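Local structure of dipeptide Epimerase (Enterococcus faecalis V583, 3JW7) at residues Ile13-Thr18 against Phe323-Ala328; Glu27-Ala32 against Glu295-Gly300. The protein belongs to the mandelate racemase/muconate lactonizing enzyme family of the enolase superfamily, pairing an N-terminal capping domain with a TIM-barrel-like C-terminal domain. All coordinates share one frame; numbering follows the deposited sequence.

Interaction 1. Residues Ile13-Thr18 against Phe323-Ala328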
ATOM      1  N   ILE A  13     -14.384  -3.381 -10.203  1.00 19.46           N
ATOM      2  CA  ILE A  13     -14.273  -4.831 -10.112  1.00 20.55           C
ATOM      3  C   ILE A  13     -14.780  -5.349  -8.772  1.00 20.48           C
ATOM      4  O   ILE A  13     -14.245  -5.010  -7.719  1.00 21.11           O
ATOM      5  CB  ILE A  13     -12.802  -5.268 -10.300  1.00 19.55           C
ATOM      6  CG1 ILE A  13     -12.310  -4.820 -11.679  1.00 20.44           C
ATOM      7  CG2 ILE A  13     -12.674  -6.779 -10.155  1.00 20.06           C
ATOM      8  CD1 ILE A  13     -10.816  -4.948 -11.866  1.00 17.65           C
ATOM      9  N   LYS A  14     -15.809  -6.186  -8.810  1.00 20.91           N
ATOM     10  CA  LYS A  14     -16.359  -6.723  -7.575  1.00 22.25           C
ATOM     11  C   LYS A  14     -15.350  -7.617  -6.871  1.00 21.29           C
ATOM     12  O   LYS A  14     -14.550  -8.291  -7.515  1.00 21.63           O
ATOM     13  CB  LYS A  14     -17.643  -7.508  -7.859  1.00 22.94           C
ATOM     14  CG  LYS A  14     -18.365  -7.955  -6.608  1.00 28.71           C
ATOM     15  CD  LYS A  14     -19.774  -8.444  -6.922  1.00 32.41           C
ATOM     16  CE  LYS A  14     -20.497  -8.862  -5.651  1.00 34.68           C
ATOM     17  NZ  LYS A  14     -20.569  -7.746  -4.665  1.00 38.45           N
ATOM     18  N   LEU A  15     -15.376  -7.599  -5.543  1.00 21.62           N
ATOM     19  CA  LEU A  15     -14.471  -8.433  -4.766  1.00 21.93           C
ATOM     20  C   LEU A  15     -15.143  -9.784  -4.549  1.00 22.16           C
ATOM     21  O   LEU A  15     -16.370  -9.869  -4.456  1.00 23.16           O
ATOM     22  CB  LEU A  15     -14.157  -7.785  -3.415  1.00 19.51           C
ATOM     23  CG  LEU A  15     -13.437  -6.431  -3.430  1.00 20.67           C
ATOM     24  CD1 LEU A  15     -13.060  -6.048  -2.014  1.00 19.76           C
ATOM     25  CD2 LEU A  15     -12.188  -6.511  -4.299  1.00 20.40           C
ATOM     26  N   LYS A  16     -14.335 -10.835  -4.478  1.00 23.28           N
ATOM     27  CA  LYS A  16     -14.849 -12.185  -4.284  1.00 24.92           C
ATOM     28  C   LYS A  16     -15.551 -12.306  -2.943  1.00 25.64           C
ATOM     29  O   LYS A  16     -16.453 -13.128  -2.768  1.00 26.17           O
ATOM     30  CB  LYS A  16     -13.707 -13.203  -4.400  1.00 25.31           C
ATOM     31  CG  LYS A  16     -13.145 -13.306  -5.821  1.00 29.61           C
ATOM     32  CD  LYS A  16     -12.115 -14.422  -5.987  1.00 32.33           C
ATOM     33  CE  LYS A  16     -10.750 -14.043  -5.435  1.00 32.23           C
ATOM     34  NZ  LYS A  16     -10.796 -13.776  -3.973  1.00 39.66           N
ATOM     35  N   GLU A  17     -15.135 -11.478  -1.994  1.00 23.60           N
ATOM     36  CA  GLU A  17     -15.740 -11.468  -0.672  1.00 26.47           C
ATOM     37  C   GLU A  17     -15.591 -10.075  -0.076  1.00 25.48           C
ATOM     38  O   GLU A  17     -14.593  -9.396  -0.319  1.00 25.30           O
ATOM     39  CB  GLU A  17     -15.078 -12.514   0.235  1.00 27.57           C
ATOM     40  CG  GLU A  17     -13.563 -12.429   0.310  1.00 31.15           C
ATOM     41  CD  GLU A  17     -12.947 -13.548   1.145  1.00 34.28           C
ATOM     42  OE1 GLU A  17     -11.705 -13.583   1.272  1.00 34.99           O
ATOM     43  OE2 GLU A  17     -13.698 -14.394   1.674  1.00 37.66           O
ATOM     44  N   THR A  18     -16.594  -9.642   0.681  1.00 26.09           N
ATOM     45  CA  THR A  18     -16.546  -8.328   1.308  1.00 26.57           C
ATOM     46  C   THR A  18     -15.481  -8.327   2.403  1.00 26.78           C
ATOM     47  O   THR A  18     -15.359  -9.288   3.164  1.00 26.45           O
ATOM     48  CB  THR A  18     -17.903  -7.952   1.939  1.00 27.94           C
ATOM     49  OG1 THR A  18     -18.212  -8.873   2.990  1.00 33.37           O
ATOM     50  CG2 THR A  18     -19.005  -7.992   0.898  1.00 29.20           C
ATOM     51  N   PHE A 323      -5.639 -10.286  -4.751  1.00 16.74           N
ATOM     52  CA  PHE A 323      -6.164 -11.577  -4.307  1.00 17.70           C
ATOM     53  C   PHE A 323      -7.681 -11.631  -4.134  1.00 18.85           C
ATOM     54  O   PHE A 323      -8.270 -12.709  -4.154  1.00 20.94           O
ATOM     55  CB  PHE A 323      -5.506 -12.007  -2.987  1.00 17.29           C
ATOM     56  CG  PHE A 323      -3.997 -12.042  -3.023  1.00 16.13           C
ATOM     57  CD1 PHE A 323      -3.300 -11.941  -4.223  1.00 15.33           C
ATOM     58  CD2 PHE A 323      -3.273 -12.171  -1.841  1.00 17.43           C
ATOM     59  CE1 PHE A 323      -1.903 -11.966  -4.247  1.00 15.33           C
ATOM     60  CE2 PHE A 323      -1.880 -12.197  -1.855  1.00 16.24           C
ATOM     61  CZ  PHE A 323      -1.196 -12.095  -3.058  1.00 17.81           C
ATOM     62  N   GLY A 324      -8.318 -10.480  -3.957  1.00 17.64           N
ATOM     63  CA  GLY A 324      -9.758 -10.481  -3.771  1.00 19.37           C
ATOM     64  C   GLY A 324     -10.552 -10.108  -5.005  1.00 18.37           C
ATOM     65  O   GLY A 324     -11.783 -10.195  -5.009  1.00 19.45           O
ATOM     66  N   LEU A 325      -9.849  -9.720  -6.063  1.00 18.13           N
ATOM     67  CA  LEU A 325     -10.496  -9.303  -7.303  1.00 18.75           C
ATOM     68  C   LEU A 325     -11.153 -10.422  -8.113  1.00 20.97           C
ATOM     69  O   LEU A 325     -10.566 -11.489  -8.314  1.00 18.56           O
ATOM     70  CB  LEU A 325      -9.482  -8.590  -8.202  1.00 17.93           C
ATOM     71  CG  LEU A 325      -8.711  -7.398  -7.612  1.00 17.60           C
ATOM     72  CD1 LEU A 325      -7.764  -6.866  -8.675  1.00 17.60           C
ATOM     73  CD2 LEU A 325      -9.678  -6.303  -7.147  1.00 19.08           C
ATOM     74  N   GLU A 326     -12.368 -10.166  -8.590  1.00 22.03           N
ATOM     75  CA  GLU A 326     -13.069 -11.147  -9.410  1.00 23.38           C
ATOM     76  C   GLU A 326     -12.369 -11.254 -10.761  1.00 23.17           C
ATOM     77  O   GLU A 326     -12.344 -12.324 -11.367  1.00 24.32           O
ATOM     78  CB  GLU A 326     -14.528 -10.734  -9.627  1.00 25.56           C
ATOM     79  CG  GLU A 326     -15.411 -10.915  -8.403  1.00 31.11           C
ATOM     80  CD  GLU A 326     -15.988 -12.312  -8.296  1.00 35.83           C
ATOM     81  OE1 GLU A 326     -15.224 -13.291  -8.438  1.00 37.24           O
ATOM     82  OE2 GLU A 326     -17.208 -12.429  -8.057  1.00 39.77           O
ATOM     83  N   THR A 327     -11.792 -10.147 -11.220  1.00 22.64           N
ATOM     84  CA  THR A 327     -11.104 -10.124 -12.511  1.00 23.47           C
ATOM     85  C   THR A 327      -9.944  -9.128 -12.557  1.00 22.90           C
ATOM     86  O   THR A 327      -9.863  -8.217 -11.734  1.00 19.13           O
ATOM     87  CB  THR A 327     -12.083  -9.756 -13.640  1.00 24.96           C
ATOM     88  OG1 THR A 327     -11.428  -9.878 -14.909  1.00 33.09           O
ATOM     89  CG2 THR A 327     -12.562  -8.325 -13.472  1.00 22.22           C
ATOM     90  N   ALA A 328      -9.050  -9.320 -13.527  1.00 22.03           N
ATOM     91  CA  ALA A 328      -7.899  -8.446 -13.728  1.00 22.80           C
ATOM     92  C   ALA A 328      -8.243  -7.465 -14.851  1.00 23.40           C
ATOM     93  O   ALA A 328      -8.655  -7.872 -15.936  1.00 23.44           O
ATOM     94  CB  ALA A 328      -6.669  -9.273 -14.110  1.00 25.27           C
TER
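Main-chain pairing between Ile13-Thr18 and Phe323-Ala328 amounts to a single bridge, Leu15 with Leu325, a non-hydrogen-bonded antiparallel pair flanked by two bonds: Glu326 N donates to Lys14 O (3.1 Å), and Lys16 N to Gly324 O over 2.7 Å in a nearly straight bond. Gly324 O also takes a CA-H...O contact from Leu15 CA. A third hydrogen bond comes from a side chain. Lys16 bends at its last two torsions (chi3 -78°, chi4 62°), which curls the ammonium back over Gly324 to reach Phe323 O; NZ lies 2.7 Å from it, in the carbonyl plane on a lone pair. The Glu326 carboxylate is no salt-bridge partner, its OE1 standing 6.3 Å from Lys16 NZ; OE1 rests instead on the lysine's aliphatic part, 3.3 Å from Lys16 CG. The methyls Leu15 CD2 and Leu325 CD2 meet at 3.8 Å, near Ala29, while Ile13 crosses Thr327 at about a right angle, CG2 to CG2. Ile13 CD1 (3.4 Å) and CG2 cover Thr327 O, buried without a polar partner. Strand 3-21, an outer strand of the N-terminal sheet, is thus tied to the loop following barrel strand 314-317, a domain-domain seam of the enolase-superfamily fold.

Interaction 2. Residues Glu27-Ala32 against Glu295-Gly300; sequences ESADSA and EETTIG. With TYR (tyrosine), chain J.
Ala29 and Ser31 set their CB atoms against one backbone oxygen, Glu295 O, each at 3.6 Å. No hydrogen bond joins Glu27-Ala32 to Glu295-Gly300, and that carbonyl oxygen, buried by the contact, has no polar partner. The first shell is thus carbon set against a carbonyl oxygen, with 4.1 Å between the CA atoms of Ala29 and Glu295. Thr297 CG2 adds a looser touch on the Ala29 methyl. Further out, the hydroxyls of Ser31 and Thr297 are both held by Glu47 OE2 of strand 43-48, whose OE1 receives Gly300 N, so one carboxylate links the strand to the first turn of helix 298-310. On the face of the strand turned from the loop, Ser28 OG donates to Asp30 OD1 (2.8 Å). Glu295 turns its acid away from the strand through a bend at chi2 (87°), and OE1 accepts a hydrogen bond from the OH of the bound tyrosine at 2.7 Å; the phenol oxygen also lies close to Glu295 OE2, at 2.9 Å, without a second bond. That ligand is also hydrogen-bonded to Lys159, Asn191, Lys264 and Cys292 O. Strand and barrel loop thus pack beside the ligand pocket, which in enolase-superfamily enzymes lies at the C-terminal ends of the barrel strands.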
ATOM      1  N   GLU A  27     -16.608  -3.820  -0.957  1.00 21.77           N
ATOM      2  CA  GLU A  27     -17.098  -4.988  -1.670  1.00 22.62           C
ATOM      3  C   GLU A  27     -16.804  -4.887  -3.154  1.00 21.45           C
ATOM      4  O   GLU A  27     -17.141  -5.779  -3.926  1.00 20.14           O
ATOM      5  CB  GLU A  27     -18.600  -5.173  -1.428  1.00 28.04           C
ATOM      6  CG  GLU A  27     -19.484  -4.071  -1.976  1.00 33.83           C
ATOM      7  CD  GLU A  27     -20.955  -4.314  -1.671  1.00 38.14           C
ATOM      8  OE1 GLU A  27     -21.805  -3.532  -2.153  1.00 41.38           O
ATOM      9  OE2 GLU A  27     -21.260  -5.289  -0.948  1.00 40.34           O
ATOM     10  N   SER A  28     -16.158  -3.795  -3.548  1.00 21.19           N
ATOM     11  CA  SER A  28     -15.811  -3.589  -4.949  1.00 19.59           C
ATOM     12  C   SER A  28     -14.590  -2.688  -5.063  1.00 19.79           C
ATOM     13  O   SER A  28     -14.477  -1.693  -4.352  1.00 20.21           O
ATOM     14  CB  SER A  28     -16.977  -2.942  -5.697  1.00 21.50           C
ATOM     15  OG  SER A  28     -16.704  -2.860  -7.084  1.00 20.78           O
ATOM     16  N   ALA A  29     -13.675  -3.047  -5.956  1.00 20.03           N
ATOM     17  CA  ALA A  29     -12.478  -2.251  -6.178  1.00 18.78           C
ATOM     18  C   ALA A  29     -12.784  -1.321  -7.345  1.00 19.29           C
ATOM     19  O   ALA A  29     -12.884  -1.752  -8.497  1.00 19.71           O
ATOM     20  CB  ALA A  29     -11.296  -3.155  -6.514  1.00 19.55           C
ATOM     21  N   ASP A  30     -12.968  -0.043  -7.041  1.00 19.52           N
ATOM     22  CA  ASP A  30     -13.259   0.931  -8.076  1.00 20.59           C
ATOM     23  C   ASP A  30     -12.093   1.902  -8.160  1.00 19.51           C
ATOM     24  O   ASP A  30     -11.801   2.635  -7.218  1.00 20.28           O
ATOM     25  CB  ASP A  30     -14.571   1.650  -7.766  1.00 20.77           C
ATOM     26  CG  ASP A  30     -15.733   0.685  -7.620  1.00 21.95           C
ATOM     27  OD1 ASP A  30     -15.601  -0.468  -8.072  1.00 21.69           O
ATOM     28  OD2 ASP A  30     -16.779   1.071  -7.062  1.00 24.49           O
ATOM     29  N   SER A  31     -11.415   1.885  -9.295  1.00 18.44           N
ATOM     30  CA  SER A  31     -10.255   2.737  -9.482  1.00 18.56           C
ATOM     31  C   SER A  31     -10.266   3.435 -10.825  1.00 18.52           C
ATOM     32  O   SER A  31     -11.126   3.183 -11.667  1.00 16.72           O
ATOM     33  CB  SER A  31      -8.988   1.899  -9.373  1.00 18.93           C
ATOM     34  OG  SER A  31      -8.973   0.905 -10.382  1.00 20.89           O
ATOM     35  N   ALA A  32      -9.287   4.315 -11.009  1.00 17.13           N
ATOM     36  CA  ALA A  32      -9.131   5.053 -12.245  1.00 16.11           C
ATOM     37  C   ALA A  32      -7.904   4.475 -12.925  1.00 17.10           C
ATOM     38  O   ALA A  32      -6.817   4.448 -12.338  1.00 17.04           O
ATOM     39  CB  ALA A  32      -8.919   6.538 -11.947  1.00 16.58           C
ATOM     40  N   GLU A 295      -8.897  -0.884  -2.946  1.00 15.29           N
ATOM     41  CA  GLU A 295      -9.440  -0.327  -4.188  1.00 16.80           C
ATOM     42  C   GLU A 295      -8.524  -0.442  -5.402  1.00 18.22           C
ATOM     43  O   GLU A 295      -8.984  -0.336  -6.545  1.00 18.06           O
ATOM     44  CB  GLU A 295      -9.792   1.154  -4.011  1.00 19.03           C
ATOM     45  CG  GLU A 295     -11.076   1.425  -3.261  1.00 20.59           C
ATOM     46  CD  GLU A 295     -10.888   1.475  -1.762  1.00 20.74           C
ATOM     47  OE1 GLU A 295      -9.782   1.158  -1.279  1.00 19.53           O
ATOM     48  OE2 GLU A 295     -11.856   1.830  -1.063  1.00 21.19           O
ATOM     49  N   GLU A 296      -7.231  -0.636  -5.178  1.00 17.52           N
ATOM     50  CA  GLU A 296      -6.339  -0.732  -6.321  1.00 18.17           C
ATOM     51  C   GLU A 296      -6.221  -2.150  -6.844  1.00 18.43           C
ATOM     52  O   GLU A 296      -6.619  -3.107  -6.182  1.00 17.39           O
ATOM     53  CB  GLU A 296      -4.966  -0.128  -6.009  1.00 22.11           C
ATOM     54  CG  GLU A 296      -4.244  -0.650  -4.798  1.00 22.59           C
ATOM     55  CD  GLU A 296      -3.095   0.273  -4.413  1.00 19.46           C
ATOM     56  OE1 GLU A 296      -2.329   0.672  -5.316  1.00 22.12           O
ATOM     57  OE2 GLU A 296      -2.956   0.604  -3.220  1.00 17.59           O
ATOM     58  N   THR A 297      -5.691  -2.275  -8.053  1.00 17.18           N
ATOM     59  CA  THR A 297      -5.586  -3.573  -8.691  1.00 18.48           C
ATOM     60  C   THR A 297      -4.215  -3.847  -9.286  1.00 17.94           C
ATOM     61  O   THR A 297      -3.203  -3.363  -8.781  1.00 18.03           O
ATOM     62  CB  THR A 297      -6.685  -3.717  -9.778  1.00 18.45           C
ATOM     63  OG1 THR A 297      -6.471  -2.761 -10.826  1.00 21.50           O
ATOM     64  CG2 THR A 297      -8.064  -3.457  -9.161  1.00 21.62           C
ATOM     65  N   THR A 298      -4.190  -4.625 -10.361  1.00 17.53           N
ATOM     66  CA  THR A 298      -2.942  -5.006 -11.017  1.00 16.32           C
ATOM     67  C   THR A 298      -1.889  -3.907 -11.163  1.00 15.93           C
ATOM     68  O   THR A 298      -0.739  -4.084 -10.776  1.00 14.72           O
ATOM     69  CB  THR A 298      -3.225  -5.585 -12.415  1.00 17.22           C
ATOM     70  OG1 THR A 298      -4.299  -6.527 -12.324  1.00 18.50           O
ATOM     71  CG2 THR A 298      -1.988  -6.300 -12.954  1.00 19.80           C
ATOM     72  N   ILE A 299      -2.275  -2.772 -11.729  1.00 15.17           N
ATOM     73  CA  ILE A 299      -1.317  -1.698 -11.942  1.00 15.73           C
ATOM     74  C   ILE A 299      -0.703  -1.148 -10.661  1.00 15.74           C
ATOM     75  O   ILE A 299       0.523  -1.092 -10.530  1.00 14.29           O
ATOM     76  CB  ILE A 299      -1.964  -0.553 -12.748  1.00 16.06           C
ATOM     77  CG1 ILE A 299      -2.373  -1.083 -14.125  1.00 17.00           C
ATOM     78  CG2 ILE A 299      -0.982   0.601 -12.924  1.00 15.99           C
ATOM     79  CD1 ILE A 299      -3.307  -0.166 -14.894  1.00 17.52           C
ATOM     80  N   GLY A 300      -1.549  -0.748  -9.715  1.00 14.47           N
ATOM     81  CA  GLY A 300      -1.045  -0.200  -8.468  1.00 14.48           C
ATOM     82  C   GLY A 300      -0.157  -1.173  -7.719  1.00 13.43           C
ATOM     83  O   GLY A 300       0.909  -0.806  -7.216  1.00 14.85           O
TER
HETATM   84  N   TYR J 356      -4.987  -1.828   3.318  1.00 18.57           N
HETATM   85  CA  TYR J 356      -5.241  -0.782   4.302  1.00 18.29           C
HETATM   86  C   TYR J 356      -4.272  -0.848   5.482  1.00 17.96           C
HETATM   87  O   TYR J 356      -3.093  -1.200   5.254  1.00 16.29           O
HETATM   88  CB  TYR J 356      -6.688  -0.873   4.799  1.00 18.84           C
HETATM   89  CG  TYR J 356      -7.746  -0.652   3.731  1.00 19.27           C
HETATM   90  CD1 TYR J 356      -8.886  -1.451   3.684  1.00 19.04           C
HETATM   91  CD2 TYR J 356      -7.636   0.384   2.800  1.00 20.15           C
HETATM   92  CE1 TYR J 356      -9.893  -1.233   2.744  1.00 20.04           C
HETATM   93  CE2 TYR J 356      -8.648   0.616   1.849  1.00 20.38           C
HETATM   94  CZ  TYR J 356      -9.774  -0.200   1.835  1.00 20.73           C
HETATM   95  OH  TYR J 356     -10.794   0.016   0.932  1.00 22.47           O
HETATM   96  OXT TYR J 356      -4.699  -0.526   6.612  1.00 16.02           O

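Both interactions fasten the N-terminal sheet to the barrel domain, using neighbouring antiparallel strands, 3-21 in interaction 1 and 24-38 in interaction 2. The strands are themselves joined by backbone bonds, Ile13 O to Ala29 N (2.7 Å) and Leu15 N to Glu27 O, while on the barrel side Leu325 packs on Thr297. The chemistry differs with place: interaction 1, only partly buried, its centre about 17 Å from the centre of the chain, uses main-chain hydrogen bonds, one lysine-to-carbonyl bond and the packing of exposed Lys16 and Glu326. Interaction 2, buried, its centre about 12 Å from the chain's, is smaller and has no direct hydrogen bond; the hydroxyls of Ser31 and Thr297 turn to Glu47, and the Glu295 carboxylate to the bound tyrosine.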